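Local coordinates for iron-chelator utilization protein (Thermobifida fusca TM51, PDB 4YHB), which binds flavin-adenine dinucleotide and, as a siderophore-interacting oxidoreductase, probably reduces iron held by siderophores so that the metal can be released and used, at residues D141-A147 with A166-F172. Sequence-based numbering, arbitrary orientation.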
loop_
_atom_site.group_PDB
_atom_site.type_symbol
_atom_site.label_atom_id
_atom_site.label_comp_id
_atom_site.label_asym_id
_atom_site.label_seq_id
_atom_site.Cartn_x
_atom_site.Cartn_y
_atom_site.Cartn_z
ATOM N N ASP A 141 -4.731 16.043 14.565
ATOM C CA ASP A 141 -5.882 16.861 14.203
ATOM C C ASP A 141 -6.033 16.940 12.697
ATOM O O ASP A 141 -7.143 16.976 12.168
ATOM C CB ASP A 141 -5.745 18.271 14.781
ATOM C CG ASP A 141 -5.862 18.290 16.291
ATOM O OD1 ASP A 141 -6.843 17.730 16.821
ATOM O OD2 ASP A 141 -4.952 18.838 16.944
ATOM N N HIS A 142 -4.904 16.985 12.007
ATOM C CA HIS A 142 -4.918 17.184 10.572
ATOM C C HIS A 142 -3.903 16.263 9.915
ATOM O O HIS A 142 -2.713 16.287 10.238
ATOM C CB HIS A 142 -4.628 18.644 10.246
ATOM C CG HIS A 142 -4.894 19.021 8.822
ATOM N ND1 HIS A 142 -5.632 20.133 8.479
ATOM C CD2 HIS A 142 -4.490 18.465 7.655
ATOM C CE1 HIS A 142 -5.687 20.236 7.163
ATOM N NE2 HIS A 142 -4.999 19.238 6.639
ATOM N N TYR A 143 -4.389 15.439 8.998
ATOM C CA TYR A 143 -3.549 14.482 8.297
ATOM C C TYR A 143 -3.281 14.956 6.880
ATOM O O TYR A 143 -4.207 15.275 6.144
ATOM C CB TYR A 143 -4.213 13.099 8.280
ATOM C CG TYR A 143 -4.445 12.504 9.647
ATOM C CD1 TYR A 143 -3.552 11.579 10.180
ATOM C CD2 TYR A 143 -5.546 12.867 10.410
ATOM C CE1 TYR A 143 -3.757 11.030 11.431
ATOM C CE2 TYR A 143 -5.755 12.329 11.668
ATOM C CZ TYR A 143 -4.857 11.409 12.170
ATOM O OH TYR A 143 -5.060 10.868 13.418
ATOM N N VAL A 144 -2.009 15.017 6.510
ATOM C CA VAL A 144 -1.620 15.338 5.148
ATOM C C VAL A 144 -1.104 14.072 4.466
ATOM O O VAL A 144 -0.106 13.496 4.897
ATOM C CB VAL A 144 -0.541 16.422 5.105
ATOM C CG1 VAL A 144 -0.141 16.709 3.662
ATOM C CG2 VAL A 144 -1.036 17.699 5.798
ATOM N N LEU A 145 -1.792 13.628 3.420
ATOM C CA LEU A 145 -1.443 12.364 2.763
ATOM C C LEU A 145 -1.038 12.558 1.306
ATOM O O LEU A 145 -1.743 13.213 0.536
ATOM C CB LEU A 145 -2.622 11.400 2.845
ATOM C CG LEU A 145 -3.202 11.178 4.239
ATOM C CD1 LEU A 145 -4.587 10.614 4.118
ATOM C CD2 LEU A 145 -2.327 10.224 5.023
ATOM N N LEU A 146 0.107 11.998 0.939
ATOM C CA LEU A 146 0.594 12.027 -0.434
ATOM C C LEU A 146 0.825 10.589 -0.894
ATOM O O LEU A 146 1.377 9.764 -0.151
ATOM C CB LEU A 146 1.877 12.854 -0.543
ATOM C CG LEU A 146 1.782 14.283 0.007
ATOM C CD1 LEU A 146 2.520 14.394 1.323
ATOM C CD2 LEU A 146 2.329 15.283 -0.992
ATOM N N ALA A 147 0.374 10.265 -2.101
ATOM C CA ALA A 147 0.487 8.891 -2.573
ATOM C C ALA A 147 0.367 8.823 -4.082
ATOM O O ALA A 147 -0.478 9.498 -4.663
ATOM C CB ALA A 147 -0.591 8.004 -1.921
ATOM N N ALA A 166 -11.849 14.527 11.999
ATOM C CA ALA A 166 -10.509 14.727 11.451
ATOM C C ALA A 166 -10.496 15.631 10.228
ATOM O O ALA A 166 -11.435 15.636 9.441
ATOM C CB ALA A 166 -9.879 13.381 11.105
ATOM N N SER A 167 -9.424 16.405 10.092
ATOM C CA SER A 167 -9.156 17.151 8.877
ATOM C C SER A 167 -8.190 16.372 8.011
ATOM O O SER A 167 -7.238 15.754 8.516
ATOM C CB SER A 167 -8.571 18.534 9.185
ATOM O OG SER A 167 -9.506 19.342 9.865
ATOM N N VAL A 168 -8.422 16.417 6.705
ATOM C CA VAL A 168 -7.590 15.702 5.749
ATOM C C VAL A 168 -7.209 16.594 4.588
ATOM O O VAL A 168 -8.056 17.281 4.016
ATOM C CB VAL A 168 -8.302 14.462 5.173
ATOM C CG1 VAL A 168 -7.359 13.689 4.263
ATOM C CG2 VAL A 168 -8.819 13.580 6.273
ATOM N N THR A 169 -5.930 16.590 4.247
ATOM C CA THR A 169 -5.479 17.172 2.994
ATOM C C THR A 169 -4.726 16.082 2.249
ATOM O O THR A 169 -3.711 15.584 2.738
ATOM C CB THR A 169 -4.575 18.404 3.206
ATOM O OG1 THR A 169 -5.343 19.469 3.777
ATOM C CG2 THR A 169 -4.002 18.878 1.887
ATOM N N ALA A 170 -5.228 15.691 1.084
ATOM C CA ALA A 170 -4.629 14.576 0.353
ATOM C C ALA A 170 -4.312 14.940 -1.090
ATOM O O ALA A 170 -5.068 15.653 -1.753
ATOM C CB ALA A 170 -5.553 13.350 0.401
ATOM N N PHE A 171 -3.168 14.457 -1.555
ATOM C CA PHE A 171 -2.752 14.603 -2.937
ATOM C C PHE A 171 -2.432 13.214 -3.490
ATOM O O PHE A 171 -1.502 12.566 -3.048
ATOM C CB PHE A 171 -1.544 15.527 -3.045
ATOM C CG PHE A 171 -1.825 16.934 -2.607
ATOM C CD1 PHE A 171 -2.487 17.816 -3.450
ATOM C CD2 PHE A 171 -1.447 17.371 -1.352
ATOM C CE1 PHE A 171 -2.758 19.120 -3.054
ATOM C CE2 PHE A 171 -1.713 18.680 -0.946
ATOM C CZ PHE A 171 -2.374 19.549 -1.796
ATOM N N PHE A 172 -3.233 12.757 -4.439
ATOM C CA PHE A 172 -3.057 11.429 -5.012
ATOM C C PHE A 172 -2.672 11.545 -6.483
ATOM O O PHE A 172 -3.439 12.081 -7.288
ATOM C CB PHE A 172 -4.343 10.620 -4.856
ATOM C CG PHE A 172 -4.731 10.366 -3.430
ATOM C CD1 PHE A 172 -3.763 10.117 -2.468
ATOM C CD2 PHE A 172 -6.067 10.370 -3.048
ATOM C CE1 PHE A 172 -4.118 9.872 -1.139
ATOM C CE2 PHE A 172 -6.432 10.122 -1.720
ATOM C CZ PHE A 172 -5.454 9.871 -0.771
#
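Strand 142-147 and the first six residues of strand 167-174 (167-172) run side by side, 9° apart, as the parallel pair of a beta-alpha-beta crossover whose connection contains helix 152-161. They are inner strands of the five-stranded parallel sheet in the NAD-binding-like domain of this ferredoxin-reductase-type flavoprotein. The ladder keeps strict register from His-142 opposite Ser-167 to Ala-147 opposite Phe-172: the O atoms of Asp-141, Tyr-143 and Leu-145 accept from the N atoms of Ser-167, Thr-169 and Phe-171, while Tyr-143, Leu-145 and Ala-147 N donate to Ser-167, Thr-169 and Phe-171 O. Tyr-143, Leu-145, Ala-147, Val-168, Ala-170 and Phe-172 share the face covered by helix 152-161. There Leu-145, in an m,t rotamer, lays CD1 4.1 Å from Val-168 CG1 and reaches Ile-159; small Ala-170 meets it CB to CB. The m rotamer of Phe-172 brings CD1 to 3.9 Å from Ala-147 CB, its ring also meeting Trp-193. Tyr-143, likewise m, leans its ring back toward the amino end of the pair, CE2 lying 4.3 Å from Ala-166 CB, just before the partner strand, and its OH hydrogen-bonds to Ala-140 N. On the other face, Leu-146, with chi2 off a well at 106°, touches the Phe-171 ring through CD2, and t-rotamer Val-144 packs on Val-223. The carboxyl end points to the flavin, the Ala-147 side chain lying about 10 Å from FAD. At the amino end, the t rotamer of His-142 swings its ring over the neighbouring strand: Ser-167 CB makes a CH-pi contact with one ring face, 3.8 Å from the centroid, and at the ring edge His-142 NE2 hydrogen-bonds to Thr-169 OG1 at 2.9 Å.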